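PDB 4Z0C: toll-like receptor 13 from Mus musculus, which recognises bacterial 23S rRNA as an innate immune receptor and signals through MYD88 and TRAF6 to activate NF-kappa-B and inflammatory cytokine secretion. Local coordinates for residues L383-I388 / L407-I412; A401-N406 / N425-D430. All coordinates share one frame; numbering follows the deposited sequence.

Overall arrangement
Both contacts join consecutive repeats of the leucine-rich repeat solenoid that forms the ectodomain. Along the chain the order is 383-388, 401-406, 407-412, 425-430, so the segments of the two contacts alternate, and 401-406 runs straight into 407-412. Contact 2 pairs the short parallel strands 404-406 and 428-430 of repeats 16 and 17; contact 1 stacks the loops that leave strands 380-382 and 404-406, in repeats 15 and 16, the two centres about 15 Å apart. Probable backbone bonds from L383 N to N406 O and from L407 N to D430 O tie them together. Strand pairing and turn stacking thus continue the solenoid from coil to coil, near the bound RNA without touching it.

Contact 1 (L383-I388 / L407-I412); sequences LSRNPI and LAACWI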
ATOM      1  N   LEU A 383       4.201  12.893  22.633  1.00 30.75           N
ATOM      2  CA  LEU A 383       2.742  12.919  22.705  1.00 24.22           C
ATOM      3  C   LEU A 383       2.142  11.807  21.850  1.00 30.77           C
ATOM      4  O   LEU A 383       0.935  11.826  21.592  1.00 30.54           O
ATOM      5  CB  LEU A 383       2.202  14.274  22.215  1.00 24.49           C
ATOM      6  CG  LEU A 383       2.768  15.505  22.937  1.00 27.61           C
ATOM      7  CD1 LEU A 383       2.332  16.822  22.334  1.00 29.16           C
ATOM      8  CD2 LEU A 383       2.354  15.448  24.352  1.00 23.81           C
ATOM      9  N   SER A 384       2.985  10.872  21.386  1.00 22.81           N
ATOM     10  CA  SER A 384       2.558   9.790  20.491  1.00 22.35           C
ATOM     11  C   SER A 384       1.314   9.083  20.955  1.00 21.93           C
ATOM     12  O   SER A 384       1.138   8.880  22.146  1.00 23.12           O
ATOM     13  CB  SER A 384       3.643   8.727  20.302  1.00 17.39           C
ATOM     14  OG  SER A 384       4.638   9.232  19.465  1.00 45.22           O
ATOM     15  N   ARG A 385       0.478   8.688  19.998  1.00 17.68           N
ATOM     16  CA  ARG A 385      -0.724   7.913  20.285  1.00 19.25           C
ATOM     17  C   ARG A 385      -1.688   8.657  21.183  1.00 14.42           C
ATOM     18  O   ARG A 385      -2.351   8.054  22.023  1.00 24.91           O
ATOM     19  CB  ARG A 385      -0.394   6.548  20.898  1.00 24.05           C
ATOM     20  CG  ARG A 385       0.512   5.729  20.041  1.00 34.00           C
ATOM     21  CD  ARG A 385       0.284   4.233  20.199  1.00 46.64           C
ATOM     22  NE  ARG A 385       1.112   3.531  19.217  1.00 64.86           N
ATOM     23  CZ  ARG A 385       0.695   3.145  18.013  1.00 64.37           C
ATOM     24  NH1 ARG A 385      -0.558   3.369  17.634  1.00 69.41           N
ATOM     25  NH2 ARG A 385       1.530   2.528  17.190  1.00 58.21           N
ATOM     26  N   ASN A 386      -1.766   9.965  20.999  1.00 18.89           N
ATOM     27  CA  ASN A 386      -2.888  10.722  21.526  1.00 24.97           C
ATOM     28  C   ASN A 386      -3.851  11.062  20.395  1.00 30.69           C
ATOM     29  O   ASN A 386      -3.426  11.299  19.270  1.00 27.22           O
ATOM     30  CB  ASN A 386      -2.422  11.973  22.283  1.00 27.36           C
ATOM     31  CG  ASN A 386      -1.868  11.645  23.682  1.00 30.50           C
ATOM     32  OD1 ASN A 386      -2.627  11.353  24.601  1.00 32.02           O
ATOM     33  ND2 ASN A 386      -0.545  11.693  23.835  1.00 20.76           N
ATOM     34  N   PRO A 387      -5.163  11.047  20.686  1.00 33.64           N
ATOM     35  CA  PRO A 387      -6.173  11.376  19.672  1.00 28.60           C
ATOM     36  C   PRO A 387      -6.216  12.877  19.399  1.00 24.58           C
ATOM     37  O   PRO A 387      -7.263  13.493  19.540  1.00 25.43           O
ATOM     38  CB  PRO A 387      -7.479  10.916  20.323  1.00 26.63           C
ATOM     39  CG  PRO A 387      -7.217  11.045  21.814  1.00 25.13           C
ATOM     40  CD  PRO A 387      -5.764  10.678  21.981  1.00 29.35           C
ATOM     41  N   ILE A 388      -5.079  13.438  19.009  1.00 23.62           N
ATOM     42  CA  ILE A 388      -4.918  14.849  18.695  1.00 20.90           C
ATOM     43  C   ILE A 388      -5.089  15.052  17.188  1.00 23.32           C
ATOM     44  O   ILE A 388      -4.362  14.447  16.389  1.00 25.44           O
ATOM     45  CB  ILE A 388      -3.474  15.279  19.043  1.00 26.77           C
ATOM     46  CG1 ILE A 388      -3.238  15.221  20.559  1.00 37.71           C
ATOM     47  CG2 ILE A 388      -3.169  16.668  18.516  1.00 23.95           C
ATOM     48  CD1 ILE A 388      -1.733  15.219  20.949  1.00 26.20           C
ATOM     49  N   LEU A 407       5.431  12.978  17.915  1.00 29.27           N
ATOM     50  CA  LEU A 407       3.998  13.092  17.683  1.00 24.13           C
ATOM     51  C   LEU A 407       3.497  11.944  16.807  1.00 29.32           C
ATOM     52  O   LEU A 407       2.467  12.057  16.177  1.00 30.64           O
ATOM     53  CB  LEU A 407       3.711  14.417  16.977  1.00 17.68           C
ATOM     54  CG  LEU A 407       3.842  15.666  17.840  1.00 24.76           C
ATOM     55  CD1 LEU A 407       3.901  16.887  16.964  1.00 32.69           C
ATOM     56  CD2 LEU A 407       2.614  15.754  18.727  1.00 20.28           C
ATOM     57  N   ALA A 408       4.228  10.840  16.781  1.00 26.75           N
ATOM     58  CA  ALA A 408       3.871   9.706  15.941  1.00 19.71           C
ATOM     59  C   ALA A 408       2.555   9.054  16.338  1.00 18.50           C
ATOM     60  O   ALA A 408       2.238   8.958  17.508  1.00 26.92           O
ATOM     61  CB  ALA A 408       4.983   8.670  15.957  1.00 11.41           C
ATOM     62  N   ALA A 409       1.791   8.628  15.339  1.00 21.32           N
ATOM     63  CA  ALA A 409       0.546   7.886  15.530  1.00 16.17           C
ATOM     64  C   ALA A 409      -0.512   8.651  16.313  1.00 17.62           C
ATOM     65  O   ALA A 409      -1.431   8.057  16.883  1.00 23.28           O
ATOM     66  CB  ALA A 409       0.801   6.519  16.138  1.00 11.04           C
ATOM     67  N   CYS A 410      -0.392   9.971  16.332  1.00 11.25           N
ATOM     68  CA  CYS A 410      -1.527  10.786  16.720  1.00 13.45           C
ATOM     69  C   CYS A 410      -2.508  10.830  15.529  1.00 20.32           C
ATOM     70  O   CYS A 410      -2.378  10.044  14.587  1.00 19.03           O
ATOM     71  CB  CYS A 410      -1.073  12.185  17.085  1.00 17.81           C
ATOM     72  SG  CYS A 410      -0.101  12.231  18.582  1.00 22.39           S
ATOM     73  N   TRP A 411      -3.492  11.726  15.568  1.00 19.69           N
ATOM     74  CA  TRP A 411      -4.486  11.791  14.493  1.00 23.74           C
ATOM     75  C   TRP A 411      -4.367  13.083  13.700  1.00 20.20           C
ATOM     76  O   TRP A 411      -5.341  13.574  13.131  1.00 18.68           O
ATOM     77  CB  TRP A 411      -5.905  11.662  15.055  1.00 22.87           C
ATOM     78  CG  TRP A 411      -6.206  10.354  15.704  1.00 25.68           C
ATOM     79  CD1 TRP A 411      -5.398   9.248  15.760  1.00 30.21           C
ATOM     80  CD2 TRP A 411      -7.406  10.009  16.404  1.00 26.01           C
ATOM     81  NE1 TRP A 411      -6.029   8.235  16.446  1.00 29.61           N
ATOM     82  CE2 TRP A 411      -7.259   8.678  16.858  1.00 28.01           C
ATOM     83  CE3 TRP A 411      -8.578  10.701  16.712  1.00 22.93           C
ATOM     84  CZ2 TRP A 411      -8.256   8.021  17.575  1.00 22.10           C
ATOM     85  CZ3 TRP A 411      -9.574  10.046  17.432  1.00 24.35           C
ATOM     86  CH2 TRP A 411      -9.408   8.718  17.847  1.00 24.16           C
ATOM     87  N   ILE A 412      -3.170  13.642  13.669  1.00 19.73           N
ATOM     88  CA  ILE A 412      -3.001  14.993  13.158  1.00 16.51           C
ATOM     89  C   ILE A 412      -3.416  15.156  11.694  1.00 25.54           C
ATOM     90  O   ILE A 412      -2.993  14.426  10.771  1.00 19.14           O
ATOM     91  CB  ILE A 412      -1.585  15.509  13.407  1.00 22.17           C
ATOM     92  CG1 ILE A 412      -1.373  15.664  14.926  1.00 21.78           C
ATOM     93  CG2 ILE A 412      -1.343  16.811  12.627  1.00 13.99           C
ATOM     94  CD1 ILE A 412       0.083  15.675  15.349  1.00 19.17           C
TER
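The carbonyl oxygen L383 O is held by one strong and one weak hydrogen bond, with a sulfur close by. N386 ND2 donates to L383 O at 2.7 Å (161° at the hydrogen), and N386 N adds the weak bond. This is the turn after the strand of a leucine-rich repeat, where the consensus asparagine ladder runs from coil to coil. N386 holds that position in the first loop: its ND2 also reaches L359 O one repeat back, while OD1 accepts from F364 N, so a buried amide pays for backbone polar groups. In the second loop the ladder position is C410, the small polar residue the consensus also allows. With SG anti to its own carbonyl carbon (chi1 -68°), C410 SG comes 3.2 Å from L383 O. R385 N donates to A408 O at 3.1 Å, in the carbonyl plane; S384 OG adds a weak bond and S384 CA a C-H contact.

Branched aliphatic residues suit the solenoid interior: L383 CD1 meets L407 CD2 at 3.8 Å, and I388 and I412 likewise lie side by side, CG2 of the first against CG1 of the second. Outside, the small A409 methyl lets the R385 guanidinium lie over it. W411 N bonds weakly to I388 O, and W411 also packs on V413 of the second subunit. P387 CA and CB lie over one indole face, P387 CB 3.7 Å from the centroid of the six-membered ring of W411 and 10° off its normal.

Contact 2 (A401-N406 / N425-D430); sequences ALKELN and NLEVLD
Backbone hydrogen bonds come first. Strands 404-406 and 428-430 run parallel, 5° apart, pairing E404 with V428, L405 with L429 and N406 with D430. L405 N donates to V428 O (3.1 Å) and L405 O accepts from D430 N (3.1 Å), both nearly along the C=O axis. Just before the strands K403 O is doubly gripped, by E427 N at 2.6 Å and V428 N at 3.1 Å. A water bridges L402 O and N425 N where the chains have yet to pair.

Apolar packing fills the inward face. L402, L405, L426 and L429 are the leucines of the repeat consensus, whose branched ends fit from coil to coil: L405 CD2 meets L429 CD1 at 3.9 Å, and L426 CD1 tucks against L402 CD2, also at 3.9 Å.

The other face carries E404, V428, N406 and D430, mostly polar. On its approach the bent K403 chain runs beside E427, but K403 NZ and E427 OE2 stay 4.5 Å apart, beyond a salt bridge. N406 and D430 lie side by side, amide and carboxylate planes 4° apart, without bonding; N406 OD1 accepts from A408 N and D430 OD1 from G432 N, each in its following turn.

On one side strand 380-382 bonds to E404 and N406 and packs L381 on L405; on the other, L453 of strand 452-454 receives L429.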
ATOM      1  N   ALA A 401      14.248  24.939  24.553  1.00 36.74           N
ATOM      2  CA  ALA A 401      15.331  23.961  24.695  1.00 39.42           C
ATOM      3  C   ALA A 401      15.042  22.625  24.014  1.00 38.84           C
ATOM      4  O   ALA A 401      15.914  21.750  23.962  1.00 39.19           O
ATOM      5  CB  ALA A 401      15.669  23.739  26.173  1.00 32.17           C
ATOM      6  N   LEU A 402      13.830  22.473  23.488  1.00 39.81           N
ATOM      7  CA  LEU A 402      13.375  21.183  22.977  1.00 36.02           C
ATOM      8  C   LEU A 402      14.227  20.724  21.793  1.00 34.77           C
ATOM      9  O   LEU A 402      14.497  21.498  20.877  1.00 26.86           O
ATOM     10  CB  LEU A 402      11.891  21.241  22.610  1.00 35.18           C
ATOM     11  CG  LEU A 402      11.151  19.902  22.638  1.00 28.79           C
ATOM     12  CD1 LEU A 402      10.999  19.437  24.082  1.00 30.43           C
ATOM     13  CD2 LEU A 402       9.792  20.010  21.950  1.00 22.72           C
ATOM     14  N   LYS A 403      14.695  19.478  21.851  1.00 32.24           N
ATOM     15  CA  LYS A 403      15.555  18.951  20.805  1.00 33.40           C
ATOM     16  C   LYS A 403      14.810  17.876  20.039  1.00 34.74           C
ATOM     17  O   LYS A 403      15.030  17.682  18.845  1.00 38.36           O
ATOM     18  CB  LYS A 403      16.857  18.401  21.391  1.00 31.97           C
ATOM     19  CG  LYS A 403      17.631  19.444  22.197  1.00 46.31           C
ATOM     20  CD  LYS A 403      18.835  18.875  22.957  1.00 41.85           C
ATOM     21  CE  LYS A 403      20.090  18.951  22.116  1.00 40.11           C
ATOM     22  NZ  LYS A 403      21.328  18.651  22.899  1.00 38.21           N
ATOM     23  N   GLU A 404      13.896  17.199  20.723  1.00 28.77           N
ATOM     24  CA  GLU A 404      13.153  16.120  20.085  1.00 31.43           C
ATOM     25  C   GLU A 404      11.668  16.117  20.446  1.00 30.06           C
ATOM     26  O   GLU A 404      11.315  16.072  21.624  1.00 29.27           O
ATOM     27  CB  GLU A 404      13.774  14.762  20.430  1.00 29.14           C
ATOM     28  CG  GLU A 404      12.941  13.607  19.887  1.00 43.33           C
ATOM     29  CD  GLU A 404      13.656  12.267  19.894  1.00 57.39           C
ATOM     30  OE1 GLU A 404      12.961  11.243  19.682  1.00 56.97           O
ATOM     31  OE2 GLU A 404      14.897  12.237  20.094  1.00 62.35           O
ATOM     32  N   LEU A 405      10.808  16.126  19.426  1.00 33.89           N
ATOM     33  CA  LEU A 405       9.357  16.076  19.620  1.00 24.28           C
ATOM     34  C   LEU A 405       8.792  14.848  18.915  1.00 24.55           C
ATOM     35  O   LEU A 405       8.967  14.669  17.710  1.00 23.18           O
ATOM     36  CB  LEU A 405       8.691  17.366  19.102  1.00 21.23           C
ATOM     37  CG  LEU A 405       7.153  17.503  19.145  1.00 25.71           C
ATOM     38  CD1 LEU A 405       6.588  17.397  20.582  1.00 20.46           C
ATOM     39  CD2 LEU A 405       6.673  18.795  18.481  1.00 20.74           C
ATOM     40  N   ASN A 406       8.141  13.978  19.674  1.00 25.63           N
ATOM     41  CA  ASN A 406       7.527  12.783  19.097  1.00 21.13           C
ATOM     42  C   ASN A 406       5.998  12.875  19.117  1.00 29.28           C
ATOM     43  O   ASN A 406       5.365  12.842  20.190  1.00 24.45           O
ATOM     44  CB  ASN A 406       7.991  11.525  19.837  1.00 16.28           C
ATOM     45  CG  ASN A 406       7.503  10.240  19.175  1.00 25.32           C
ATOM     46  OD1 ASN A 406       6.965  10.257  18.065  1.00 29.72           O
ATOM     47  ND2 ASN A 406       7.675   9.119  19.868  1.00 25.32           N
ATOM     48  N   ASN A 425      15.484  25.016  18.566  1.00 33.33           N
ATOM     49  CA  ASN A 425      16.567  24.045  18.740  1.00 30.71           C
ATOM     50  C   ASN A 425      16.190  22.612  18.389  1.00 28.31           C
ATOM     51  O   ASN A 425      16.961  21.701  18.629  1.00 31.45           O
ATOM     52  CB  ASN A 425      17.059  24.047  20.190  1.00 35.51           C
ATOM     53  CG  ASN A 425      17.927  25.232  20.508  1.00 39.76           C
ATOM     54  OD1 ASN A 425      19.015  25.377  19.951  1.00 38.25           O
ATOM     55  ND2 ASN A 425      17.431  26.121  21.378  1.00 33.94           N
ATOM     56  N   LEU A 426      14.992  22.405  17.868  1.00 34.33           N
ATOM     57  CA  LEU A 426      14.547  21.058  17.541  1.00 31.75           C
ATOM     58  C   LEU A 426      15.527  20.412  16.563  1.00 31.44           C
ATOM     59  O   LEU A 426      16.067  21.076  15.679  1.00 36.68           O
ATOM     60  CB  LEU A 426      13.149  21.093  16.932  1.00 27.53           C
ATOM     61  CG  LEU A 426      12.294  19.862  17.232  1.00 28.03           C
ATOM     62  CD1 LEU A 426      12.038  19.723  18.753  1.00 24.35           C
ATOM     63  CD2 LEU A 426      10.987  19.924  16.444  1.00 22.77           C
ATOM     64  N   GLU A 427      15.790  19.127  16.761  1.00 25.94           N
ATOM     65  CA  GLU A 427      16.726  18.389  15.923  1.00 29.63           C
ATOM     66  C   GLU A 427      16.026  17.214  15.261  1.00 30.20           C
ATOM     67  O   GLU A 427      16.386  16.812  14.162  1.00 38.55           O
ATOM     68  CB  GLU A 427      17.953  17.920  16.738  1.00 31.16           C
ATOM     69  CG  GLU A 427      18.892  19.055  17.189  1.00 40.67           C
ATOM     70  CD  GLU A 427      20.032  18.595  18.130  1.00 51.59           C
ATOM     71  OE1 GLU A 427      20.092  17.399  18.495  1.00 52.56           O
ATOM     72  OE2 GLU A 427      20.889  19.438  18.484  1.00 49.46           O
ATOM     73  N   VAL A 428      15.035  16.655  15.946  1.00 19.35           N
ATOM     74  CA  VAL A 428      14.301  15.511  15.418  1.00 26.07           C
ATOM     75  C   VAL A 428      12.809  15.751  15.583  1.00 35.51           C
ATOM     76  O   VAL A 428      12.332  16.033  16.692  1.00 33.97           O
ATOM     77  CB  VAL A 428      14.636  14.219  16.163  1.00 30.72           C
ATOM     78  CG1 VAL A 428      13.855  13.054  15.566  1.00 25.50           C
ATOM     79  CG2 VAL A 428      16.130  13.944  16.107  1.00 30.87           C
ATOM     80  N   LEU A 429      12.068  15.643  14.488  1.00 29.64           N
ATOM     81  CA  LEU A 429      10.622  15.800  14.544  1.00 24.60           C
ATOM     82  C   LEU A 429       9.906  14.607  13.918  1.00 29.20           C
ATOM     83  O   LEU A 429      10.031  14.346  12.711  1.00 24.43           O
ATOM     84  CB  LEU A 429      10.202  17.106  13.885  1.00 26.58           C
ATOM     85  CG  LEU A 429       8.696  17.318  13.722  1.00 27.98           C
ATOM     86  CD1 LEU A 429       7.956  17.281  15.077  1.00 16.19           C
ATOM     87  CD2 LEU A 429       8.473  18.630  13.009  1.00 17.81           C
ATOM     88  N   ASP A 430       9.150  13.879  14.736  1.00 26.76           N
ATOM     89  CA  ASP A 430       8.497  12.676  14.244  1.00 26.31           C
ATOM     90  C   ASP A 430       6.997  12.901  14.059  1.00 27.98           C
ATOM     91  O   ASP A 430       6.235  12.952  15.042  1.00 26.87           O
ATOM     92  CB  ASP A 430       8.742  11.495  15.185  1.00 18.49           C
ATOM     93  CG  ASP A 430       8.349  10.154  14.563  1.00 33.76           C
ATOM     94  OD1 ASP A 430       7.769  10.132  13.444  1.00 34.57           O
ATOM     95  OD2 ASP A 430       8.592   9.110  15.206  1.00 39.95           O
TER
HETATM   96  O   HOH W   1      13.667  24.134  20.676  1.00 28.03           O